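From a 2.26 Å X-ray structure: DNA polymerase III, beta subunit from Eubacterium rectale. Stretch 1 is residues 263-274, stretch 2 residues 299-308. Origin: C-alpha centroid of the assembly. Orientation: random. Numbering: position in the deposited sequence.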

# COMPACT_ATOMS: atom_id res chain seq x y z
N GLU B 263 -26.40 -4.24 -2.42
CA GLU B 263 -27.07 -3.14 -1.71
C GLU B 263 -26.89 -3.28 -0.19
O GLU B 263 -26.66 -2.27 0.47
CB GLU B 263 -28.56 -3.06 -2.03
CG GLU B 263 -28.90 -2.52 -3.41
CD GLU B 263 -30.38 -2.59 -3.77
OE1 GLU B 263 -31.23 -2.53 -2.84
OE2 GLU B 263 -30.70 -2.70 -4.97
N LEU B 264 -27.00 -4.52 0.35
CA LEU B 264 -26.83 -4.75 1.78
C LEU B 264 -25.37 -4.44 2.19
O LEU B 264 -25.14 -3.66 3.12
CB LEU B 264 -27.24 -6.19 2.18
CG LEU B 264 -27.17 -6.49 3.69
CD1 LEU B 264 -28.03 -5.50 4.51
CD2 LEU B 264 -27.57 -7.93 4.00
N LEU B 265 -24.41 -4.99 1.46
CA LEU B 265 -22.98 -4.74 1.68
C LEU B 265 -22.67 -3.23 1.64
O LEU B 265 -22.05 -2.71 2.58
CB LEU B 265 -22.11 -5.51 0.65
CG LEU B 265 -20.59 -5.27 0.71
CD1 LEU B 265 -20.03 -5.48 2.15
CD2 LEU B 265 -19.87 -6.15 -0.28
N ASP B 266 -23.12 -2.53 0.58
CA ASP B 266 -22.83 -1.07 0.49
C ASP B 266 -23.43 -0.26 1.65
O ASP B 266 -22.80 0.68 2.14
CB ASP B 266 -23.30 -0.49 -0.84
CG ASP B 266 -22.44 -0.93 -2.02
OD1 ASP B 266 -21.38 -1.59 -1.78
OD2 ASP B 266 -22.84 -0.64 -3.18
N CYS B 267 -24.61 -0.65 2.11
CA CYS B 267 -25.26 0.06 3.18
C CYS B 267 -24.54 -0.15 4.53
O CYS B 267 -24.37 0.81 5.27
CB CYS B 267 -26.72 -0.35 3.29
SG CYS B 267 -27.48 0.17 4.83
N ILE B 268 -24.18 -1.40 4.86
CA ILE B 268 -23.50 -1.72 6.11
C ILE B 268 -22.11 -1.07 6.10
O ILE B 268 -21.66 -0.53 7.12
CB ILE B 268 -23.45 -3.25 6.36
CG1 ILE B 268 -24.89 -3.82 6.37
CG2 ILE B 268 -22.75 -3.52 7.70
CD1 ILE B 268 -25.06 -5.32 6.69
N ASP B 269 -21.46 -1.05 4.94
CA ASP B 269 -20.16 -0.41 4.80
C ASP B 269 -20.29 1.12 5.05
O ASP B 269 -19.48 1.68 5.78
CB ASP B 269 -19.58 -0.74 3.42
CG ASP B 269 -18.21 -0.17 3.14
OD1 ASP B 269 -17.28 -0.40 3.96
OD2 ASP B 269 -18.04 0.46 2.06
N ARG B 270 -21.34 1.77 4.52
CA ARG B 270 -21.62 3.21 4.75
C ARG B 270 -21.76 3.50 6.24
O ARG B 270 -21.19 4.45 6.73
CB ARG B 270 -22.94 3.63 4.07
CG ARG B 270 -22.78 4.06 2.66
CD ARG B 270 -24.04 4.71 2.11
NE ARG B 270 -25.02 3.73 1.66
CZ ARG B 270 -24.97 3.07 0.50
NH1 ARG B 270 -23.95 3.26 -0.33
NH2 ARG B 270 -25.92 2.20 0.18
N ALA B 271 -22.53 2.69 6.95
CA ALA B 271 -22.76 2.81 8.37
C ALA B 271 -21.45 2.77 9.19
O ALA B 271 -21.35 3.49 10.18
CB ALA B 271 -23.68 1.68 8.83
N THR B 272 -20.45 1.95 8.78
CA THR B 272 -19.19 1.85 9.53
C THR B 272 -18.39 3.14 9.60
O THR B 272 -17.57 3.25 10.51
CB THR B 272 -18.25 0.77 9.03
OG1 THR B 272 -17.82 1.08 7.71
CG2 THR B 272 -18.81 -0.61 9.17
N LEU B 273 -18.59 4.09 8.67
CA LEU B 273 -17.86 5.36 8.72
C LEU B 273 -18.22 6.15 10.00
O LEU B 273 -17.42 6.95 10.46
CB LEU B 273 -18.05 6.22 7.44
CG LEU B 273 -19.39 6.95 7.20
CD1 LEU B 273 -19.42 8.31 7.88
CD2 LEU B 273 -19.65 7.12 5.72
N LEU B 274 -19.40 5.91 10.58
CA LEU B 274 -19.81 6.64 11.79
C LEU B 274 -19.23 6.04 13.08
O LEU B 274 -19.26 6.69 14.12
CB LEU B 274 -21.33 6.68 11.88
CG LEU B 274 -22.02 7.55 10.85
CD1 LEU B 274 -23.50 7.37 10.91
CD2 LEU B 274 -21.69 9.03 11.04
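Stretch 2 (299-308) FIGSMNEDID

How does stretch 2 run across the helix? Residues 302-308 form an extended strand that lies nearly antiparallel to helix 263-272, with 171° between their N-to-C directions and a closest axial approach of 9.3 Å. The register descends the helix as the strand advances: Met303 lies by Ala271, Glu305 by Cys267 and Ile307 by Glu263. Strand alternation does the sorting, since Met303, Glu305 and Ile307 point their CA-to-CB bonds toward the helix while Ser302, Asn304 and Asp306 point away. Phe299 and Ile300 are not extended, with phi/psi of -66/-28 and -71/-38; Gly301 has phi/psi of 157/-162, where a CB would jam against the preceding carbonyl oxygen.

What satisfies the charge of buried Glu305, whose CA-to-CB bond points toward the helix? Arg270 does, through a two-pronged salt bridge. Arg270 NE donates to Glu305 OE1 at 2.9 Å, and Arg270 NH2 donates to Glu305 OE2 at 2.8 Å, so each carboxylate oxygen accepts one N-H hydrogen bond from the guanidinium. The carboxylate meets the edge of the guanidinium near its plane, which suits both bonds, with N-H...acceptor angles of 165° and 156°. Arg270 NH1 is hydrogen-bonded elsewhere in the structure. Cys267 SG also comes within 3.2 Å of Glu305 OE1, a close polar approach whose character the geometry leaves open.

How are the polar groups met where the strand ends? Two waters link Glu263 to the backbone of Asp308. The first donates to Asp308 O at 2.6 Å and only weakly to Glu263 OE1 at 3.4 Å; the second donates to Glu263 OE1 at 2.7 Å and accepts from Asp308 N at 3.1 Å. Glu263 thus reaches both the NH and the carbonyl of Asp308 without touching either directly. The same Glu263 OE1 lies 3.3 Å from Ile307 CG2.

What fills the space around these polar links? Ile307 CD1 packs 3.8 Å from Cys267 CB and 4.1 Å from Leu264 CD1. Met303, a selenomethionine, sets its CE 3.7 Å from Ala271 CB, and its SE lies 3.7 Å from Ala271 N. Ala271 N already donates to Cys267 O at 3.1 Å within the helix, so the selenium is a packing neighbour of a satisfied donor. Leu274 has the largest covered area of any residue here: its CD1 reaches Met303 CB at 3.7 Å and Ser302 C at 3.5 Å, while its CD2 meets Ile300 CG2 at 3.7 Å.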

# COMPACT_ATOMS: atom_id res chain seq x y z
N PHE B 299 -21.31 9.50 18.22
CA PHE B 299 -20.97 10.90 18.54
C PHE B 299 -20.76 11.71 17.26
O PHE B 299 -21.04 12.89 17.25
CB PHE B 299 -19.74 10.97 19.45
CG PHE B 299 -20.03 10.42 20.82
CD1 PHE B 299 -20.89 11.09 21.70
CD2 PHE B 299 -19.49 9.21 21.23
CE1 PHE B 299 -21.18 10.56 22.96
CE2 PHE B 299 -19.79 8.68 22.50
CZ PHE B 299 -20.63 9.36 23.35
N ILE B 300 -20.33 11.05 16.16
CA ILE B 300 -20.10 11.68 14.85
C ILE B 300 -21.44 12.09 14.19
O ILE B 300 -21.51 13.13 13.55
CB ILE B 300 -19.27 10.76 13.94
CG1 ILE B 300 -17.87 10.54 14.53
CG2 ILE B 300 -19.18 11.33 12.54
CD1 ILE B 300 -17.13 9.36 13.98
N GLY B 301 -22.47 11.26 14.34
CA GLY B 301 -23.79 11.52 13.78
C GLY B 301 -24.61 10.26 13.58
O GLY B 301 -24.30 9.22 14.17
N SER B 302 -25.65 10.33 12.75
CA SER B 302 -26.48 9.14 12.52
C SER B 302 -26.71 8.85 11.03
O SER B 302 -26.46 9.69 10.17
CB SER B 302 -27.82 9.26 13.25
OG SER B 302 -28.55 10.36 12.72
N MSE B 303 -27.16 7.64 10.76
CA MSE B 303 -27.49 7.19 9.43
C MSE B 303 -28.80 6.42 9.46
O MSE B 303 -29.04 5.64 10.37
CB MSE B 303 -26.38 6.33 8.83
CG MSE B 303 -26.60 6.03 7.34
SE MSE B 303 -25.79 4.32 6.74
CE MSE B 303 -27.00 3.06 7.81
N ASN B 304 -29.62 6.62 8.44
CA ASN B 304 -30.84 5.87 8.22
C ASN B 304 -30.88 5.44 6.74
O ASN B 304 -30.68 6.27 5.86
CB ASN B 304 -32.07 6.70 8.61
CG ASN B 304 -33.32 5.87 8.63
OD1 ASN B 304 -33.60 5.20 9.62
ND2 ASN B 304 -34.04 5.81 7.52
N GLU B 305 -31.11 4.16 6.47
CA GLU B 305 -31.18 3.66 5.10
C GLU B 305 -32.28 2.62 4.95
O GLU B 305 -32.42 1.77 5.81
CB GLU B 305 -29.83 3.04 4.65
CG GLU B 305 -29.82 2.68 3.17
CD GLU B 305 -28.48 2.51 2.47
OE1 GLU B 305 -27.43 2.89 3.06
OE2 GLU B 305 -28.48 1.97 1.34
N ASP B 306 -32.99 2.65 3.81
CA ASP B 306 -34.04 1.68 3.47
C ASP B 306 -33.61 0.83 2.29
O ASP B 306 -33.10 1.36 1.32
CB ASP B 306 -35.39 2.38 3.17
CG ASP B 306 -36.01 3.11 4.35
OD1 ASP B 306 -36.22 2.47 5.41
OD2 ASP B 306 -36.35 4.30 4.19
N ILE B 307 -33.78 -0.48 2.37
CA ILE B 307 -33.47 -1.40 1.28
C ILE B 307 -34.73 -2.21 1.00
O ILE B 307 -35.35 -2.72 1.92
CB ILE B 307 -32.25 -2.33 1.58
CG1 ILE B 307 -31.01 -1.52 2.04
CG2 ILE B 307 -31.91 -3.22 0.36
CD1 ILE B 307 -29.77 -2.41 2.40
N ASP B 308 -35.10 -2.31 -0.29
CA ASP B 308 -36.23 -3.14 -0.74
C ASP B 308 -35.89 -4.62 -0.53
O ASP B 308 -34.81 -5.05 -0.90
CB ASP B 308 -36.51 -2.89 -2.24
CG ASP B 308 -37.08 -1.54 -2.62
OD1 ASP B 308 -37.44 -0.77 -1.70
OD2 ASP B 308 -37.20 -1.28 -3.83
O HOH W 1 -32.79 -5.55 -2.44
O HOH W 2 -33.39 -0.92 -2.52